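PDB 3D33: domain of Unknown Function with an Immunoglobulin-like Beta-sandwich Fold from Bacteroides vulgatus ATCC 8482, which is of unknown function but folds as a small immunoglobulin-like beta-sandwich of the DUF3244 family, in the E-set clan. Local coordinates for residues 38-43 with 79-84; 45-50 with 73-78; 52-57 with 64-69; 86-91 with 102-107. All blocks are in the same frame, centred on the assembly; numbering follows the deposited sequence.

Contact 1: residues 38-43 with 79-84; sequences YLLTLK and ISIANF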
loop_
_atom_site.group_PDB
_atom_site.type_symbol
_atom_site.label_atom_id
_atom_site.label_comp_id
_atom_site.label_asym_id
_atom_site.label_seq_id
_atom_site.Cartn_x
_atom_site.Cartn_y
_atom_site.Cartn_z
ATOM N N TYR A 38 11.592 7.889 3.448
ATOM C CA TYR A 38 10.410 8.374 2.750
ATOM C C TYR A 38 10.101 7.613 1.455
ATOM O O TYR A 38 9.517 8.162 0.512
ATOM C CB TYR A 38 10.596 9.840 2.365
ATOM C CG TYR A 38 10.656 10.824 3.510
ATOM C CD1 TYR A 38 9.803 10.718 4.599
ATOM C CD2 TYR A 38 11.548 11.896 3.473
ATOM C CE1 TYR A 38 9.850 11.639 5.636
ATOM C CE2 TYR A 38 11.603 12.815 4.498
ATOM C CZ TYR A 38 10.753 12.689 5.582
ATOM O OH TYR A 38 10.805 13.621 6.614
ATOM N N LEU A 39 10.546 6.375 1.379
ATOM C CA LEU A 39 10.125 5.497 0.311
ATOM C C LEU A 39 9.361 4.360 0.952
ATOM O O LEU A 39 9.867 3.706 1.876
ATOM C CB LEU A 39 11.320 4.960 -0.446
ATOM C CG LEU A 39 11.031 4.262 -1.772
ATOM C CD1 LEU A 39 10.541 5.253 -2.816
ATOM C CD2 LEU A 39 12.300 3.553 -2.240
ATOM N N LEU A 40 8.162 4.132 0.424
ATOM C CA LEU A 40 7.316 3.014 0.791
ATOM C C LEU A 40 7.503 1.912 -0.258
ATOM O O LEU A 40 7.493 2.207 -1.435
ATOM C CB LEU A 40 5.891 3.509 0.821
ATOM C CG LEU A 40 4.718 2.651 1.236
ATOM C CD1 LEU A 40 3.557 3.618 1.579
ATOM C CD2 LEU A 40 4.320 1.701 0.115
ATOM N N THR A 41 7.708 0.671 0.184
ATOM C CA THR A 41 7.884 -0.450 -0.734
ATOM C C THR A 41 6.829 -1.497 -0.463
ATOM O O THR A 41 6.667 -1.944 0.682
ATOM C CB THR A 41 9.297 -1.103 -0.618
ATOM O OG1 THR A 41 10.311 -0.142 -0.943
ATOM C CG2 THR A 41 9.435 -2.343 -1.552
ATOM N N LEU A 42 6.144 -1.908 -1.520
ATOM C CA LEU A 42 5.210 -3.015 -1.469
ATOM C C LEU A 42 5.774 -4.197 -2.237
ATOM O O LEU A 42 6.254 -4.053 -3.346
ATOM C CB LEU A 42 3.851 -2.634 -2.057
ATOM C CG LEU A 42 2.805 -3.736 -2.155
ATOM C CD1 LEU A 42 1.380 -3.151 -2.047
ATOM C CD2 LEU A 42 2.943 -4.584 -3.442
ATOM N N LYS A 43 5.708 -5.361 -1.613
ATOM C CA LYS A 43 6.064 -6.609 -2.289
ATOM C C LYS A 43 4.906 -7.568 -2.256
ATOM O O LYS A 43 4.165 -7.613 -1.285
ATOM C CB LYS A 43 7.269 -7.206 -1.617
ATOM C CG LYS A 43 8.497 -6.348 -1.841
ATOM C CD LYS A 43 9.759 -7.101 -1.572
ATOM C CE LYS A 43 10.959 -6.238 -1.864
ATOM N NZ LYS A 43 12.149 -7.099 -2.090
ATOM N N ILE A 79 6.769 3.770 -3.662
ATOM C CA ILE A 79 6.009 5.018 -3.606
ATOM C C ILE A 79 6.787 6.005 -2.741
ATOM O O ILE A 79 7.052 5.738 -1.573
ATOM C CB ILE A 79 4.629 4.809 -2.989
ATOM C CG1 ILE A 79 3.809 3.782 -3.768
ATOM C CG2 ILE A 79 3.851 6.139 -2.902
ATOM C CD1 ILE A 79 2.505 3.401 -3.057
ATOM N N SER A 80 7.119 7.157 -3.305
ATOM C CA SER A 80 7.764 8.225 -2.524
ATOM C C SER A 80 6.709 8.944 -1.729
ATOM O O SER A 80 5.720 9.450 -2.297
ATOM C CB SER A 80 8.449 9.251 -3.400
ATOM O OG SER A 80 9.006 10.248 -2.553
ATOM N N ILE A 81 6.905 8.984 -0.414
ATOM C CA ILE A 81 6.021 9.741 0.477
ATOM C C ILE A 81 6.660 11.074 0.901
ATOM O O ILE A 81 6.146 11.791 1.744
ATOM C CB ILE A 81 5.621 8.906 1.710
ATOM C CG1 ILE A 81 6.819 8.549 2.605
ATOM C CG2 ILE A 81 4.912 7.608 1.265
ATOM C CD1 ILE A 81 6.390 7.841 3.932
ATOM N N ALA A 82 7.778 11.411 0.274
ATOM C CA ALA A 82 8.635 12.517 0.709
ATOM C C ALA A 82 7.938 13.875 0.594
ATOM O O ALA A 82 8.242 14.798 1.331
ATOM C CB ALA A 82 9.912 12.526 -0.116
ATOM N N ASN A 83 7.024 13.997 -0.361
ATOM C CA ASN A 83 6.304 15.262 -0.559
ATOM C C ASN A 83 4.838 15.216 -0.108
ATOM O O ASN A 83 4.078 16.133 -0.380
ATOM C CB ASN A 83 6.444 15.716 -2.002
ATOM C CG ASN A 83 7.896 15.861 -2.412
ATOM O OD1 ASN A 83 8.370 15.160 -3.310
ATOM N ND2 ASN A 83 8.615 16.733 -1.728
ATOM N N PHE A 84 4.449 14.167 0.613
ATOM C CA PHE A 84 3.200 14.222 1.340
ATOM C C PHE A 84 3.364 15.070 2.589
ATOM O O PHE A 84 4.400 15.010 3.251
ATOM C CB PHE A 84 2.716 12.847 1.781
ATOM C CG PHE A 84 2.476 11.844 0.680
ATOM C CD1 PHE A 84 2.367 12.198 -0.656
ATOM C CD2 PHE A 84 2.283 10.518 1.022
ATOM C CE1 PHE A 84 2.117 11.212 -1.628
ATOM C CE2 PHE A 84 2.051 9.555 0.078
ATOM C CZ PHE A 84 1.981 9.909 -1.269
HETATM O O HOH W 1 11.702 9.225 -1.935
#

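Contact 2: residues 45-50 with 73-78; sequences ASPDRD and QSAYIT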
loop_
_atom_site.group_PDB
_atom_site.type_symbol
_atom_site.label_atom_id
_atom_site.label_comp_id
_atom_site.label_asym_id
_atom_site.label_seq_id
_atom_site.Cartn_x
_atom_site.Cartn_y
_atom_site.Cartn_z
ATOM N N ALA A 45 4.379 -11.599 -3.016
ATOM C CA ALA A 45 5.092 -12.861 -3.239
ATOM C C ALA A 45 4.360 -13.806 -4.193
ATOM O O ALA A 45 4.933 -14.837 -4.618
ATOM C CB ALA A 45 5.376 -13.575 -1.926
ATOM N N SER A 46 3.121 -13.482 -4.535
ATOM C CA SER A 46 2.315 -14.346 -5.402
ATOM C C SER A 46 1.430 -13.494 -6.315
ATOM O O SER A 46 0.204 -13.455 -6.139
ATOM C CB SER A 46 1.467 -15.307 -4.553
ATOM O OG SER A 46 2.143 -15.669 -3.365
ATOM N N PRO A 47 2.043 -12.793 -7.294
ATOM C CA PRO A 47 1.282 -11.920 -8.198
ATOM C C PRO A 47 0.231 -12.733 -8.934
ATOM O O PRO A 47 0.553 -13.729 -9.553
ATOM C CB PRO A 47 2.345 -11.388 -9.176
ATOM C CG PRO A 47 3.638 -11.617 -8.503
ATOM C CD PRO A 47 3.480 -12.787 -7.631
ATOM N N ASP A 48 -1.032 -12.325 -8.844
ATOM C CA ASP A 48 -2.103 -13.165 -9.392
ATOM C C ASP A 48 -3.398 -12.416 -9.689
ATOM O O ASP A 48 -4.389 -13.034 -10.013
ATOM C CB ASP A 48 -2.402 -14.307 -8.418
ATOM C CG ASP A 48 -2.914 -13.817 -7.071
ATOM O OD1 ASP A 48 -3.076 -12.597 -6.901
ATOM O OD2 ASP A 48 -3.162 -14.655 -6.178
ATOM N N ARG A 49 -3.393 -11.101 -9.544
ATOM C CA ARG A 49 -4.573 -10.321 -9.830
ATOM C C ARG A 49 -4.188 -8.866 -10.053
ATOM O O ARG A 49 -3.163 -8.397 -9.525
ATOM C CB ARG A 49 -5.539 -10.443 -8.660
ATOM C CG ARG A 49 -5.171 -9.600 -7.448
ATOM C CD ARG A 49 -5.929 -10.080 -6.235
ATOM N NE ARG A 49 -5.384 -11.348 -5.804
ATOM C CZ ARG A 49 -5.867 -12.090 -4.810
ATOM N NH1 ARG A 49 -6.906 -11.687 -4.098
ATOM N NH2 ARG A 49 -5.286 -13.249 -4.526
ATOM N N ASP A 50 -5.017 -8.140 -10.800
ATOM C CA ASP A 50 -4.845 -6.686 -10.913
ATOM C C ASP A 50 -5.061 -6.082 -9.523
ATOM O O ASP A 50 -5.907 -6.575 -8.745
ATOM C CB ASP A 50 -5.832 -6.064 -11.900
ATOM C CG ASP A 50 -5.541 -6.400 -13.350
ATOM O OD1 ASP A 50 -4.452 -6.912 -13.699
ATOM O OD2 ASP A 50 -6.437 -6.125 -14.173
ATOM N N GLN A 73 2.613 -6.349 -13.268
ATOM C CA GLN A 73 3.471 -5.388 -12.584
ATOM C C GLN A 73 3.294 -5.356 -11.053
ATOM O O GLN A 73 3.877 -4.518 -10.368
ATOM C CB GLN A 73 3.188 -3.995 -13.134
ATOM C CG GLN A 73 3.416 -3.842 -14.628
ATOM C CD GLN A 73 2.910 -2.501 -15.165
ATOM O OE1 GLN A 73 2.837 -1.505 -14.432
ATOM N NE2 GLN A 73 2.560 -2.475 -16.450
ATOM N N SER A 74 2.506 -6.278 -10.519
ATOM C CA SER A 74 2.085 -6.222 -9.120
ATOM C C SER A 74 3.044 -6.827 -8.088
ATOM O O SER A 74 2.734 -6.790 -6.906
ATOM C CB SER A 74 0.703 -6.871 -8.969
ATOM O OG SER A 74 0.779 -8.267 -9.135
ATOM N N ALA A 75 4.193 -7.380 -8.520
ATOM C CA ALA A 75 5.130 -7.996 -7.585
ATOM C C ALA A 75 5.858 -7.019 -6.645
ATOM O O ALA A 75 6.319 -7.414 -5.552
ATOM C CB ALA A 75 6.156 -8.835 -8.361
ATOM N N TYR A 76 5.983 -5.772 -7.081
ATOM C CA TYR A 76 6.911 -4.805 -6.466
ATOM C C TYR A 76 6.583 -3.399 -6.937
ATOM O O TYR A 76 6.546 -3.140 -8.146
ATOM C CB TYR A 76 8.336 -5.148 -6.850
ATOM C CG TYR A 76 9.412 -4.191 -6.406
ATOM C CD1 TYR A 76 9.885 -4.215 -5.097
ATOM C CD2 TYR A 76 9.997 -3.295 -7.291
ATOM C CE1 TYR A 76 10.883 -3.354 -4.676
ATOM C CE2 TYR A 76 11.005 -2.445 -6.880
ATOM C CZ TYR A 76 11.431 -2.469 -5.568
ATOM O OH TYR A 76 12.450 -1.628 -5.174
ATOM N N ILE A 77 6.381 -2.501 -5.975
ATOM C CA ILE A 77 5.975 -1.120 -6.224
ATOM C C ILE A 77 6.703 -0.292 -5.176
ATOM O O ILE A 77 6.724 -0.677 -4.008
ATOM C CB ILE A 77 4.407 -0.961 -6.068
ATOM C CG1 ILE A 77 3.646 -1.748 -7.147
ATOM C CG2 ILE A 77 3.975 0.502 -6.086
ATOM C CD1 ILE A 77 3.952 -1.296 -8.589
ATOM N N THR A 78 7.317 0.807 -5.592
ATOM C CA THR A 78 7.763 1.826 -4.632
ATOM C C THR A 78 6.989 3.132 -4.794
ATOM O O THR A 78 6.608 3.540 -5.915
ATOM C CB THR A 78 9.270 2.101 -4.683
ATOM O OG1 THR A 78 9.620 2.729 -5.937
ATOM C CG2 THR A 78 10.062 0.798 -4.490
HETATM O O HOH W 2 -1.318 -9.531 -7.852
#

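Contact 3: residues 52-57 with 64-69; sequences TIRITD and VYENDI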
loop_
_atom_site.group_PDB
_atom_site.type_symbol
_atom_site.label_atom_id
_atom_site.label_comp_id
_atom_site.label_asym_id
_atom_site.label_seq_id
_atom_site.Cartn_x
_atom_site.Cartn_y
_atom_site.Cartn_z
ATOM N N THR A 52 -5.089 -2.282 -6.983
ATOM C CA THR A 52 -5.171 -0.837 -6.845
ATOM C C THR A 52 -4.576 -0.470 -5.506
ATOM O O THR A 52 -4.860 -1.125 -4.497
ATOM C CB THR A 52 -6.611 -0.315 -6.888
ATOM O OG1 THR A 52 -7.202 -0.619 -8.162
ATOM C CG2 THR A 52 -6.604 1.204 -6.659
ATOM N N ILE A 53 -3.728 0.561 -5.484
ATOM C CA ILE A 53 -3.151 1.075 -4.236
ATOM C C ILE A 53 -3.709 2.501 -4.084
ATOM O O ILE A 53 -3.708 3.267 -5.036
ATOM C CB ILE A 53 -1.612 1.134 -4.265
ATOM C CG1 ILE A 53 -1.048 -0.271 -4.464
ATOM C CG2 ILE A 53 -1.053 1.820 -2.998
ATOM C CD1 ILE A 53 0.467 -0.334 -4.589
ATOM N N ARG A 54 -4.244 2.799 -2.910
ATOM C CA ARG A 54 -4.787 4.121 -2.621
ATOM C C ARG A 54 -4.256 4.591 -1.259
ATOM O O ARG A 54 -4.209 3.825 -0.293
ATOM C CB ARG A 54 -6.310 4.072 -2.651
ATOM C CG ARG A 54 -7.026 5.369 -2.558
ATOM C CD ARG A 54 -8.515 5.162 -2.983
ATOM N NE ARG A 54 -8.694 4.975 -4.434
ATOM C CZ ARG A 54 -9.212 3.892 -5.048
ATOM N NH1 ARG A 54 -9.610 2.808 -4.386
ATOM N NH2 ARG A 54 -9.320 3.876 -6.371
ATOM N N ILE A 55 -3.785 5.831 -1.208
ATOM C CA ILE A 55 -3.313 6.401 0.022
ATOM C C ILE A 55 -4.170 7.639 0.285
ATOM O O ILE A 55 -4.344 8.480 -0.624
ATOM C CB ILE A 55 -1.828 6.775 -0.044
ATOM C CG1 ILE A 55 -0.969 5.548 -0.357
ATOM C CG2 ILE A 55 -1.358 7.459 1.263
ATOM C CD1 ILE A 55 0.451 5.856 -0.544
ATOM N N THR A 56 -4.721 7.722 1.492
ATOM C CA THR A 56 -5.677 8.751 1.913
ATOM C C THR A 56 -5.227 9.449 3.215
ATOM O O THR A 56 -4.872 8.767 4.196
ATOM C CB THR A 56 -7.091 8.091 2.130
ATOM O OG1 THR A 56 -7.502 7.406 0.939
ATOM C CG2 THR A 56 -8.126 9.152 2.485
ATOM N N ASP A 57 -5.225 10.782 3.239
ATOM C CA ASP A 57 -4.816 11.494 4.462
ATOM C C ASP A 57 -5.931 11.393 5.506
ATOM O O ASP A 57 -7.122 11.451 5.172
ATOM C CB ASP A 57 -4.432 12.947 4.197
ATOM C CG ASP A 57 -5.589 13.888 4.367
ATOM O OD1 ASP A 57 -6.337 14.064 3.389
ATOM O OD2 ASP A 57 -5.751 14.441 5.476
ATOM N N VAL A 64 -4.297 11.082 -1.820
ATOM C CA VAL A 64 -3.060 11.730 -2.283
ATOM C C VAL A 64 -2.376 10.883 -3.364
ATOM O O VAL A 64 -1.531 11.381 -4.095
ATOM C CB VAL A 64 -2.073 12.023 -1.118
ATOM C CG1 VAL A 64 -2.729 12.953 -0.109
ATOM C CG2 VAL A 64 -1.546 10.743 -0.482
ATOM N N TYR A 65 -2.743 9.590 -3.460
ATOM C CA TYR A 65 -2.112 8.679 -4.383
ATOM C C TYR A 65 -3.101 7.583 -4.722
ATOM O O TYR A 65 -3.659 6.980 -3.814
ATOM C CB TYR A 65 -0.849 8.061 -3.756
ATOM C CG TYR A 65 -0.101 7.037 -4.597
ATOM C CD1 TYR A 65 -0.547 5.726 -4.686
ATOM C CD2 TYR A 65 1.029 7.402 -5.351
ATOM C CE1 TYR A 65 0.147 4.773 -5.424
ATOM C CE2 TYR A 65 1.718 6.461 -6.109
ATOM C CZ TYR A 65 1.273 5.137 -6.121
ATOM O OH TYR A 65 1.952 4.196 -6.875
ATOM N N GLU A 66 -3.304 7.328 -6.011
ATOM C CA GLU A 66 -4.035 6.128 -6.436
ATOM C C GLU A 66 -3.417 5.596 -7.719
ATOM O O GLU A 66 -3.089 6.345 -8.650
ATOM C CB GLU A 66 -5.545 6.378 -6.603
ATOM C CG GLU A 66 -5.895 7.267 -7.754
ATOM C CD GLU A 66 -7.392 7.549 -7.904
ATOM O OE1 GLU A 66 -8.156 7.428 -6.931
ATOM O OE2 GLU A 66 -7.769 7.901 -9.017
ATOM N N ASN A 67 -3.234 4.288 -7.747
ATOM C CA ASN A 67 -2.559 3.640 -8.849
ATOM C C ASN A 67 -3.201 2.270 -9.116
ATOM O O ASN A 67 -3.310 1.468 -8.195
ATOM C CB ASN A 67 -1.086 3.515 -8.465
ATOM C CG ASN A 67 -0.212 3.015 -9.595
ATOM O OD1 ASN A 67 -0.690 2.759 -10.685
ATOM N ND2 ASN A 67 1.096 2.893 -9.331
ATOM N N ASP A 68 -3.652 2.064 -10.347
ATOM C CA ASP A 68 -4.178 0.776 -10.809
ATOM C C ASP A 68 -3.031 0.000 -11.424
ATOM O O ASP A 68 -2.479 0.413 -12.429
ATOM C CB ASP A 68 -5.284 0.994 -11.847
ATOM C CG ASP A 68 -6.537 1.605 -11.245
ATOM O OD1 ASP A 68 -6.761 1.457 -10.037
ATOM O OD2 ASP A 68 -7.319 2.215 -11.991
ATOM N N ILE A 69 -2.657 -1.105 -10.793
ATOM C CA ILE A 69 -1.459 -1.831 -11.161
ATOM C C ILE A 69 -1.825 -3.168 -11.809
ATOM O O ILE A 69 -2.424 -4.036 -11.152
ATOM C CB ILE A 69 -0.551 -2.061 -9.914
ATOM C CG1 ILE A 69 -0.118 -0.698 -9.311
ATOM C CG2 ILE A 69 0.654 -2.922 -10.308
ATOM C CD1 ILE A 69 0.033 -0.696 -7.866
#

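Contact 4: residues 86-91 with 102-107; sequences AEEYKL and TGYFTK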
loop_
_atom_site.group_PDB
_atom_site.type_symbol
_atom_site.label_atom_id
_atom_site.label_comp_id
_atom_site.label_asym_id
_atom_site.label_seq_id
_atom_site.Cartn_x
_atom_site.Cartn_y
_atom_site.Cartn_z
ATOM N N ALA A 86 3.203 16.153 6.445
ATOM C CA ALA A 86 3.310 15.461 7.717
ATOM C C ALA A 86 1.897 15.186 8.249
ATOM O O ALA A 86 1.129 16.101 8.530
ATOM C CB ALA A 86 4.111 16.315 8.709
ATOM N N GLU A 87 1.550 13.917 8.370
ATOM C CA GLU A 87 0.180 13.523 8.670
ATOM C C GLU A 87 0.172 11.988 8.737
ATOM O O GLU A 87 1.131 11.348 8.267
ATOM C CB GLU A 87 -0.771 13.995 7.542
ATOM C CG GLU A 87 -2.262 13.829 7.814
ATOM C CD GLU A 87 -2.636 14.347 9.176
ATOM O OE1 GLU A 87 -2.799 15.573 9.318
ATOM O OE2 GLU A 87 -2.742 13.521 10.103
ATOM N N GLU A 88 -0.892 11.411 9.306
ATOM C CA GLU A 88 -1.121 9.971 9.195
ATOM C C GLU A 88 -1.921 9.697 7.945
ATOM O O GLU A 88 -2.831 10.474 7.593
ATOM C CB GLU A 88 -1.869 9.407 10.397
ATOM C CG GLU A 88 -2.012 7.895 10.345
ATOM C CD GLU A 88 -2.614 7.339 11.605
ATOM O OE1 GLU A 88 -3.545 7.972 12.125
ATOM O OE2 GLU A 88 -2.148 6.282 12.068
ATOM N N TYR A 89 -1.578 8.581 7.295
ATOM C CA TYR A 89 -2.193 8.141 6.057
ATOM C C TYR A 89 -2.740 6.734 6.184
ATOM O O TYR A 89 -2.130 5.889 6.840
ATOM C CB TYR A 89 -1.165 8.167 4.902
ATOM C CG TYR A 89 -0.760 9.574 4.599
ATOM C CD1 TYR A 89 -1.497 10.346 3.724
ATOM C CD2 TYR A 89 0.301 10.185 5.279
ATOM C CE1 TYR A 89 -1.181 11.658 3.504
ATOM C CE2 TYR A 89 0.652 11.517 5.048
ATOM C CZ TYR A 89 -0.102 12.256 4.154
ATOM O OH TYR A 89 0.194 13.592 3.932
ATOM N N LYS A 90 -3.864 6.492 5.530
ATOM C CA LYS A 90 -4.419 5.130 5.324
ATOM C C LYS A 90 -3.941 4.606 3.984
ATOM O O LYS A 90 -4.047 5.295 2.966
ATOM C CB LYS A 90 -5.951 5.167 5.320
ATOM C CG LYS A 90 -6.601 3.830 5.100
ATOM C CD LYS A 90 -8.116 3.847 5.208
ATOM C CE LYS A 90 -8.756 4.710 4.120
ATOM N NZ LYS A 90 -10.269 4.695 4.139
ATOM N N LEU A 91 -3.411 3.390 4.019
ATOM C CA LEU A 91 -2.968 2.668 2.853
ATOM C C LEU A 91 -3.899 1.499 2.567
ATOM O O LEU A 91 -4.164 0.677 3.444
ATOM C CB LEU A 91 -1.561 2.142 3.086
ATOM C CG LEU A 91 -0.970 1.217 2.051
ATOM C CD1 LEU A 91 -0.772 1.935 0.745
ATOM C CD2 LEU A 91 0.372 0.583 2.529
ATOM N N THR A 102 -5.603 -3.201 4.435
ATOM C CA THR A 102 -5.473 -1.825 4.913
ATOM C C THR A 102 -4.388 -1.725 5.968
ATOM O O THR A 102 -4.288 -2.582 6.864
ATOM C CB THR A 102 -6.792 -1.340 5.555
ATOM O OG1 THR A 102 -7.900 -1.617 4.669
ATOM C CG2 THR A 102 -6.717 0.142 5.911
ATOM N N GLY A 103 -3.610 -0.648 5.877
ATOM C CA GLY A 103 -2.634 -0.288 6.892
ATOM C C GLY A 103 -2.568 1.217 7.045
ATOM O O GLY A 103 -3.231 1.997 6.302
ATOM N N TYR A 104 -1.785 1.635 8.022
ATOM C CA TYR A 104 -1.658 3.040 8.345
ATOM C C TYR A 104 -0.207 3.363 8.579
ATOM O O TYR A 104 0.563 2.547 9.110
ATOM C CB TYR A 104 -2.483 3.394 9.595
ATOM C CG TYR A 104 -3.950 3.203 9.396
ATOM C CD1 TYR A 104 -4.549 1.971 9.601
ATOM C CD2 TYR A 104 -4.753 4.251 8.967
ATOM C CE1 TYR A 104 -5.893 1.783 9.370
ATOM C CE2 TYR A 104 -6.107 4.074 8.761
ATOM C CZ TYR A 104 -6.671 2.851 8.965
ATOM O OH TYR A 104 -8.029 2.663 8.739
ATOM N N PHE A 105 0.183 4.556 8.168
ATOM C CA PHE A 105 1.535 5.013 8.434
ATOM C C PHE A 105 1.535 6.521 8.613
ATOM O O PHE A 105 0.625 7.206 8.152
ATOM C CB PHE A 105 2.501 4.574 7.327
ATOM C CG PHE A 105 2.275 5.265 6.011
ATOM C CD1 PHE A 105 2.910 6.469 5.737
ATOM C CD2 PHE A 105 1.385 4.741 5.060
ATOM C CE1 PHE A 105 2.692 7.129 4.535
ATOM C CE2 PHE A 105 1.178 5.378 3.860
ATOM C CZ PHE A 105 1.829 6.601 3.608
ATOM N N THR A 106 2.564 7.018 9.297
ATOM C CA THR A 106 2.695 8.442 9.579
ATOM C C THR A 106 3.947 9.006 8.891
ATOM O O THR A 106 5.053 8.438 9.002
ATOM C CB THR A 106 2.746 8.682 11.079
ATOM O OG1 THR A 106 1.503 8.277 11.665
ATOM C CG2 THR A 106 2.987 10.154 11.389
ATOM N N LYS A 107 3.742 10.056 8.109
ATOM C CA LYS A 107 4.846 10.814 7.534
ATOM C C LYS A 107 5.243 11.920 8.516
ATOM O O LYS A 107 4.420 12.706 8.954
ATOM C CB LYS A 107 4.443 11.402 6.180
ATOM C CG LYS A 107 5.617 11.828 5.299
ATOM C CD LYS A 107 6.027 13.276 5.558
ATOM C CE LYS A 107 6.903 13.837 4.462
ATOM N NZ LYS A 107 6.897 15.349 4.481
HETATM O O HOH W 3 0.286 5.522 11.403
#

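Contact 1: residues 38-43 with 79-84
Leu40 and Ile79 form the buried, tightly packed end of this contact, an antiparallel hydrogen-bonded pair in which the amide of each residue donates to the carbonyl of the other. Leu40 N meets Ile79 O at 2.8 Å and nearly straight (172°). Their side chains lie next to one another, pointing the same way into the sandwich, with Leu40 CD2 4.0 Å from Ile79 CD1. Ile79 packs on from there against Ile53, Ile55 and Tyr65 of the opposing sheet.

Beyond Ser80 strand 76-80 ends, and Ile81 to Phe84 form a type I turn, yet one more backbone bond follows: Ile81 N to Tyr38 O, 2.9 Å, with the donor 36° above the carbonyl plane. Ile81 CG1 sits between the backbone N and the carbonyl carbon (chi1 64°), which brings it within 3.4 Å of Tyr38 O. Tyr38 CB also touches Ala82 CB closely, at 3.7 Å.

The looseness lies beyond that touch. The far end of the tyrosine ring leaves the contact, its OH bonded to the carbonyl of Glu108. Exposed Ser80 accepts from Ala82 N through OG in an ST turn and also binds a water that donates weakly to Tyr38 O.

Tyr38 O is thus gripped by Ile81 N and only weakly by one water, so backbone bonds and the buried Leu40-Ile79 packing carry the pairing, while the turn side is partly hydrated.

Contact 2: residues 45-50 with 73-78
Pro47 makes the direct touch on Ser74 and Ala75, in the loop that leads into strand 76-80. Its CB lies 3.5 Å from Ser74 OG, and its CG lies 3.8 Å from Ala75 CB.

At Asp48 the backbone takes over: its N donates to a water (3.0 Å) that in turn donates to Ser74 OG at 2.8 Å. Ser74 OG lies between the backbone N and the carbonyl carbon (chi1 71°), a rotamer that places it where it meets both Pro47 CB and the water; it is also hydrogen-bonded to the carbonyl of Glu71.

Arg49 gives the same water a third partner, its O at 2.7 Å. Its side chain turns away and grips Asp48 side-on in a salt bridge, NE to OD1 (2.8 Å) and NH2 to OD2 (3.0 Å), with the partners close to the guanidinium plane. NH1 bonds to Ser98 O, NH2 additionally to Asp19 O, and Trp18 adds a cation-pi contact.

Two loops at one end of the beta-sandwich are therefore joined by a small apolar touch and by one water bonded to Asp48 N, Arg49 O and Ser74 OG.

Contact 3: residues 52-57 with 64-69
Ile53 and Ile55 meet Asn67, Tyr65 and Val64 through the backbone ladder of a beta hairpin, whose strand axes approach to 4.7 Å and run antiparallel at 171°. Ile53 N to Asn67 O and Ile55 N to Tyr65 O are both 2.9 Å. Toward the loop joining the strands the ladder ends in a classic beta bulge: Val64 and Tyr65 both face Ile55, whose O takes a bond from Val64 N at 2.9 Å and a weak one from Tyr65 N.

On the face carrying the isoleucines, Ile53 CG2 rests 4.0 Å from Tyr65 CE1, and Ile53 CD1 touches Ile69 CD1, though the modelled 3.3 Å is doubtfully short.

The other face is polar. Thr52 OG1, anti to its carbonyl carbon (chi1 -62°), donates to Asp68 OD1 at 2.8 Å, on the anti side but well out of the carboxylate plane. Arg54 and Glu66 lie alongside each other and, in the glutamate conformer given, make a long, tentative salt bridge, NE to OE1 at 3.5 Å, with the carboxylate turned 76° against the guanidinium and OE1 at the latter's edge.

Further out, the Tyr65 hydroxyl accepts from Asn67 ND2 on its own strand. Ile77 and Ile79 of the other sheet pack on the isoleucine face, while Leu91 and Tyr89 flank it from the neighbouring strand.

The chemistry implies a two-sided hairpin: an apolar face closing the core, and a polar one where one arginine faces two carboxylates, Glu66 through a long bridge and Asp68 held by the Thr52 hydroxyl.

Contact 4: residues 86-91 with 102-107
Tyr89 and Phe105 head the backbone bonding, as an antiparallel hydrogen-bonded pair in which Tyr89 N reaches Phe105 O at 2.7 Å almost along the C=O axis (174°). Leu91 and Gly103 pair likewise, Leu91 N to Gly103 O at 2.7 Å, and the CA hydrogens of Glu88, Lys90, Thr102 and Tyr104 add weaker contacts to carbonyls opposite.

Among aromatic contacts, Tyr89 CB sits over one face of the Phe105 ring, 3.9 Å from its centroid and 23° off the normal. The planes of the two rings are at 25°, with centroids 5.6 Å from each other, a displacement that leaves little stacking. Leu91 CB stands at the edge of the Phe105 ring.

This is the hairpin of strands 87-96 and 100-107 in an immunoglobulin-like sandwich, with Tyr89 and Leu91 packing against strand 50-57 beside it in the sheet and Phe105 reaching Ile81 in the turn that follows strand 76-80.

Apolar contacts line the other face: Lys90 and Tyr104 run side by side, Lys90 CB 3.6 Å from Tyr104 CE2, and Lys90 CG meets Thr102 CG2 at 3.8 Å.

Of the polar links, a water joins Glu88 OE2 (2.6 Å) and Thr106 OG1. The Lys107 amine, in the conformer given, bonds to Phe84 O, and the Tyr89 hydroxyl to Pro85 O.

From the N terminus, strand 39-44 opens contact 1, which closes only when strand 76-80 returns beside it. Within that loop lies contact 2, joining the loop after strand 39-44 to the loop before strand 76-80, and inside contact 2 lies contact 3, the short hairpin of strands 50-57 and 63-69. Contact 4 follows in series, closing the last hairpin. Contacts 1 and 2 share strand 76-80 in one sheet; contacts 3 and 4 meet in the other, where strands 50-57 and 87-96 are neighbours. The sheets touch at several places, for example Leu42 on Ile53 and Ile77 on Ile69. Contact 2 lies about 21 Å from contact 4, between centres.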